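Side-chain contacts in aluminum resistance protein (Clostridium novyi, PDB 3I16), which probably acts as a pyridoxal-5'-phosphate-dependent carbon-sulfur lyase of the methionine gamma-lyase family, with a proposed part in aluminum resistance: residues E165-V170 with V203-N208; D79-R84 with S289-L294. All blocks are in the same frame, centred on the assembly; numbering follows the deposited sequence.

Contact 1: E165-V170 with V203-N208; sequences EEIEKV and VDCVKN
Cys205 sets its SG against the aliphatic part of Glu168, 3.4 Å from Glu168 CG. The sulfur is carried there by its torsion, with SG anti to the backbone N (chi1 174°), and it gives the cysteine the largest share of the buried surface. Glu168 starts out alongside the other helix rather than at it; its chain runs extended past CG, and its carboxylate ends over the gap, with OE2 3.6 Å from Cys205 SG. Water 1 bridges the helices beside the carboxylate. Its firmer links are both to segment 203-208: it donates to the carbonyl O of Cys205 at 2.8 Å and accepts from Asn208 ND2 at 3.1 Å, whereas the bridge across to Glu168 OE2 is a weak hydrogen bond. On the inner side Ile167 presents its CG2 branch, which meets CG2 of Val206 at 4.1 Å and stays looser against Cys205 SG, at 4.4 Å. The seam thus passes from a water-bridged polar side to apolar packing next to the sheet. The two helical segments run roughly parallel, inclined by 25°, with axes 9.6 Å apart. Beneath them lies the mixed, mainly parallel sheet of the PLP-binding fold: Val206 rests on Val180 of strand 177-183 and Cys215 of strand 214-218, while Ile167 reaches Val121 just beyond strand 117-120.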
# COMPACT_ATOMS: atom_id res chain seq x y z
N GLU B 165 -40.42 -31.80 2.55
CA GLU B 165 -41.81 -31.85 3.01
C GLU B 165 -42.01 -30.95 4.21
O GLU B 165 -43.01 -30.25 4.30
CB GLU B 165 -42.24 -33.28 3.32
CG GLU B 165 -42.08 -34.22 2.11
CD GLU B 165 -42.79 -35.55 2.26
OE1 GLU B 165 -43.44 -35.79 3.31
OE2 GLU B 165 -42.71 -36.37 1.31
N GLU B 166 -41.06 -30.93 5.15
CA GLU B 166 -41.18 -30.06 6.32
C GLU B 166 -41.01 -28.58 5.91
O GLU B 166 -41.73 -27.71 6.42
CB GLU B 166 -40.17 -30.48 7.39
CG GLU B 166 -40.33 -29.77 8.74
CD GLU B 166 -41.65 -30.07 9.42
OE1 GLU B 166 -42.32 -31.07 9.06
OE2 GLU B 166 -42.03 -29.31 10.34
N ILE B 167 -40.07 -28.29 5.01
CA ILE B 167 -39.88 -26.91 4.52
C ILE B 167 -41.21 -26.38 3.97
O ILE B 167 -41.70 -25.32 4.38
CB ILE B 167 -38.75 -26.84 3.44
CG1 ILE B 167 -37.38 -27.07 4.08
CG2 ILE B 167 -38.74 -25.47 2.74
CD1 ILE B 167 -36.30 -27.29 3.11
N GLU B 168 -41.81 -27.13 3.05
CA GLU B 168 -43.12 -26.78 2.50
C GLU B 168 -44.17 -26.50 3.58
O GLU B 168 -44.87 -25.49 3.53
CB GLU B 168 -43.64 -27.91 1.62
CG GLU B 168 -42.91 -28.02 0.30
CD GLU B 168 -43.42 -29.16 -0.55
OE1 GLU B 168 -44.46 -29.75 -0.20
OE2 GLU B 168 -42.76 -29.50 -1.56
N LYS B 169 -44.28 -27.43 4.54
CA LYS B 169 -45.25 -27.28 5.64
C LYS B 169 -45.01 -26.01 6.46
O LYS B 169 -45.95 -25.33 6.84
CB LYS B 169 -45.19 -28.49 6.58
CG LYS B 169 -46.07 -28.38 7.84
CD LYS B 169 -45.93 -29.64 8.71
CE LYS B 169 -46.91 -29.64 9.88
NZ LYS B 169 -46.79 -28.42 10.72
N VAL B 170 -43.75 -25.71 6.75
CA VAL B 170 -43.43 -24.51 7.54
C VAL B 170 -43.76 -23.24 6.77
O VAL B 170 -44.38 -22.32 7.31
CB VAL B 170 -41.98 -24.57 8.05
CG1 VAL B 170 -41.58 -23.23 8.69
CG2 VAL B 170 -41.85 -25.76 9.05
N VAL B 203 -34.47 -24.63 -3.60
CA VAL B 203 -35.00 -23.44 -4.28
C VAL B 203 -36.31 -23.75 -4.98
O VAL B 203 -37.32 -23.05 -4.74
CB VAL B 203 -33.97 -22.81 -5.22
CG1 VAL B 203 -34.59 -21.63 -5.97
CG2 VAL B 203 -32.77 -22.38 -4.42
N ASP B 204 -36.33 -24.80 -5.80
CA ASP B 204 -37.57 -25.19 -6.50
C ASP B 204 -38.74 -25.43 -5.53
O ASP B 204 -39.87 -25.04 -5.80
CB ASP B 204 -37.36 -26.43 -7.37
CG ASP B 204 -36.45 -26.16 -8.53
OD1 ASP B 204 -36.14 -24.98 -8.78
OD2 ASP B 204 -36.04 -27.12 -9.21
N CYS B 205 -38.45 -26.07 -4.41
CA CYS B 205 -39.46 -26.34 -3.41
C CYS B 205 -40.03 -25.04 -2.80
O CYS B 205 -41.26 -24.87 -2.68
CB CYS B 205 -38.83 -27.22 -2.34
SG CYS B 205 -39.83 -27.54 -0.93
N VAL B 206 -39.14 -24.15 -2.40
CA VAL B 206 -39.55 -22.88 -1.77
C VAL B 206 -40.38 -22.00 -2.72
O VAL B 206 -41.45 -21.51 -2.35
CB VAL B 206 -38.31 -22.09 -1.28
CG1 VAL B 206 -38.69 -20.63 -0.87
CG2 VAL B 206 -37.63 -22.83 -0.13
N LYS B 207 -39.85 -21.79 -3.93
CA LYS B 207 -40.50 -20.97 -4.95
C LYS B 207 -41.87 -21.55 -5.37
O LYS B 207 -42.76 -20.81 -5.78
CB LYS B 207 -39.60 -20.85 -6.18
CG LYS B 207 -38.26 -20.15 -5.99
CD LYS B 207 -38.41 -18.70 -5.69
CE LYS B 207 -37.04 -18.05 -5.58
NZ LYS B 207 -37.17 -16.61 -5.30
N ASN B 208 -42.02 -22.86 -5.27
CA ASN B 208 -43.31 -23.49 -5.59
C ASN B 208 -44.38 -23.12 -4.56
O ASN B 208 -45.57 -23.20 -4.87
CB ASN B 208 -43.18 -25.01 -5.69
CG ASN B 208 -44.48 -25.65 -6.09
OD1 ASN B 208 -45.07 -25.30 -7.13
ND2 ASN B 208 -44.97 -26.58 -5.27
O HOH W 1 -43.01 -27.09 -2.94

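Contact 2: D79-R84 with S289-L294; sequences DAVYAR and SMYQGL. With EDO (1,2-ethanediol), chain M.
Tyr82 OH donates a 2.7 Å hydrogen bond to water 2, which in turn donates to the carbonyl O of Met290, modelled as selenomethionine, at 2.8 Å, a relay that joins the two helices across the gap. The water sits at the edge of the phenol, in the plane of the ring. Below this bridge Leu294 brings its CD2 methyl against two side chains of the facing helix, 3.6 Å from Val81 CG1 and 3.8 Å from Tyr82 CE1. A chi1 of 172° turns the Leu294 branch away from its own backbone N, and CD2 comes at the tyrosine ring obliquely. The second methyl of Val81, CG2, lies near the plane of the Tyr291 ring at its edge, 4.4 Å from CE1. Helix 73-86 and the long helix 287-318 pack here almost parallel, at 17°, within a PLP-dependent fold of the aminotransferase clan; the axes stay 11.5 Å apart at their closest, and Val81, Tyr82, Tyr291 and Leu294 make contact across that distance. Helix 17-54 adds Ala51 and Phe52 against Val81 and Val48 against Leu294, while the ring of Tyr82 also meets that of Tyr256. On the far flank, Gln292 OE1 accepts a 2.5 Å hydrogen bond from O2 of an ethanediol, probably a crystallisation additive, and Gln292 NE2 donates to Gly249 O of the second subunit, whose Phe383 packs on Tyr291 and Gln292.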
# COMPACT_ATOMS: atom_id res chain seq x y z
N ASP B 79 -17.09 -5.75 -9.46
CA ASP B 79 -18.44 -6.20 -9.17
C ASP B 79 -19.08 -6.81 -10.43
O ASP B 79 -19.72 -7.88 -10.35
CB ASP B 79 -19.32 -5.05 -8.67
CG ASP B 79 -18.94 -4.58 -7.27
OD1 ASP B 79 -18.16 -5.24 -6.55
OD2 ASP B 79 -19.40 -3.48 -6.90
N ALA B 80 -18.85 -6.17 -11.57
CA ALA B 80 -19.38 -6.64 -12.85
C ALA B 80 -18.77 -7.96 -13.25
O ALA B 80 -19.47 -8.84 -13.77
CB ALA B 80 -19.15 -5.57 -13.96
N VAL B 81 -17.46 -8.11 -13.04
CA VAL B 81 -16.80 -9.39 -13.33
C VAL B 81 -17.38 -10.51 -12.46
O VAL B 81 -17.66 -11.61 -12.96
CB VAL B 81 -15.26 -9.32 -13.15
CG1 VAL B 81 -14.63 -10.70 -13.21
CG2 VAL B 81 -14.65 -8.40 -14.22
N TYR B 82 -17.57 -10.24 -11.16
CA TYR B 82 -18.14 -11.23 -10.24
C TYR B 82 -19.55 -11.65 -10.68
O TYR B 82 -19.89 -12.84 -10.66
CB TYR B 82 -18.19 -10.70 -8.79
CG TYR B 82 -17.07 -11.15 -7.87
CD1 TYR B 82 -15.76 -10.77 -8.10
CD2 TYR B 82 -17.34 -11.92 -6.74
CE1 TYR B 82 -14.74 -11.21 -7.25
CE2 TYR B 82 -16.33 -12.35 -5.88
CZ TYR B 82 -15.03 -11.98 -6.13
OH TYR B 82 -14.03 -12.37 -5.28
N ALA B 83 -20.34 -10.67 -11.07
CA ALA B 83 -21.72 -10.87 -11.52
C ALA B 83 -21.79 -11.76 -12.77
O ALA B 83 -22.64 -12.66 -12.84
CB ALA B 83 -22.41 -9.52 -11.74
N ARG B 84 -20.85 -11.57 -13.70
CA ARG B 84 -20.74 -12.45 -14.85
C ARG B 84 -20.33 -13.87 -14.46
O ARG B 84 -20.89 -14.83 -14.98
CB ARG B 84 -19.76 -11.92 -15.89
CG ARG B 84 -20.31 -10.74 -16.65
CD ARG B 84 -19.27 -10.16 -17.57
NE ARG B 84 -19.80 -8.99 -18.25
CZ ARG B 84 -20.55 -9.02 -19.34
NH1 ARG B 84 -20.87 -10.18 -19.93
NH2 ARG B 84 -20.97 -7.89 -19.87
N SER B 289 -5.12 -7.18 -6.30
CA SER B 289 -4.99 -8.50 -5.68
C SER B 289 -6.33 -9.23 -5.66
O SER B 289 -6.37 -10.48 -5.63
CB SER B 289 -4.40 -8.38 -4.26
OG SER B 289 -5.33 -7.76 -3.39
N MSE B 290 -7.43 -8.47 -5.64
CA MSE B 290 -8.76 -9.09 -5.67
C MSE B 290 -9.07 -9.64 -7.05
O MSE B 290 -9.61 -10.75 -7.16
CB MSE B 290 -9.84 -8.14 -5.21
CG MSE B 290 -9.90 -8.05 -3.71
SE MSE B 290 -11.28 -6.83 -3.20
CE MSE B 290 -10.26 -5.17 -3.23
N TYR B 291 -8.71 -8.90 -8.09
CA TYR B 291 -8.88 -9.38 -9.47
C TYR B 291 -7.97 -10.61 -9.68
O TYR B 291 -8.41 -11.69 -10.17
CB TYR B 291 -8.44 -8.33 -10.50
CG TYR B 291 -9.44 -7.23 -10.85
CD1 TYR B 291 -10.51 -7.48 -11.70
CD2 TYR B 291 -9.26 -5.92 -10.40
CE1 TYR B 291 -11.40 -6.48 -12.05
CE2 TYR B 291 -10.16 -4.91 -10.74
CZ TYR B 291 -11.23 -5.21 -11.57
OH TYR B 291 -12.14 -4.23 -11.97
N GLN B 292 -6.70 -10.46 -9.32
CA GLN B 292 -5.75 -11.54 -9.53
C GLN B 292 -6.13 -12.82 -8.77
O GLN B 292 -6.00 -13.92 -9.29
CB GLN B 292 -4.32 -11.11 -9.22
CG GLN B 292 -3.31 -12.07 -9.84
CD GLN B 292 -1.88 -11.65 -9.70
OE1 GLN B 292 -1.57 -10.63 -9.09
NE2 GLN B 292 -0.98 -12.45 -10.29
N GLY B 293 -6.63 -12.64 -7.55
CA GLY B 293 -7.09 -13.74 -6.72
C GLY B 293 -8.26 -14.49 -7.33
O GLY B 293 -8.29 -15.72 -7.32
N LEU B 294 -9.23 -13.76 -7.87
CA LEU B 294 -10.38 -14.41 -8.54
C LEU B 294 -9.89 -15.27 -9.71
O LEU B 294 -10.38 -16.39 -9.95
CB LEU B 294 -11.37 -13.37 -9.08
CG LEU B 294 -12.52 -13.87 -9.97
CD1 LEU B 294 -13.37 -14.86 -9.20
CD2 LEU B 294 -13.34 -12.70 -10.48
C1 EDO M . 0.08 -9.26 -6.19
O1 EDO M . 0.95 -8.20 -6.60
C2 EDO M . -1.40 -8.91 -6.38
O2 EDO M . -1.64 -8.50 -7.72
O HOH W 2 -11.33 -12.34 -5.56

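Overall arrangement
Contacts 1 and 2 lie far apart in one chain, their centres about 33 Å from each other and their nearest atoms about 16 Å apart, without touching. In sequence, both segments of contact 1 fall in the 204 residues that separate the two segments of contact 2. Both join nearly parallel helices, yet their settings differ: contact 1 lies about 25 Å from the chain centre, away from the annotated sites, and touches no other subunit, whereas contact 2 lies about 17 Å from that centre and borders the second subunit. Contact 2 is also nearer the cofactor, the Tyr82 side chain being about 13 Å from bound PLP and about 12 Å from the PLP-binding Gly100.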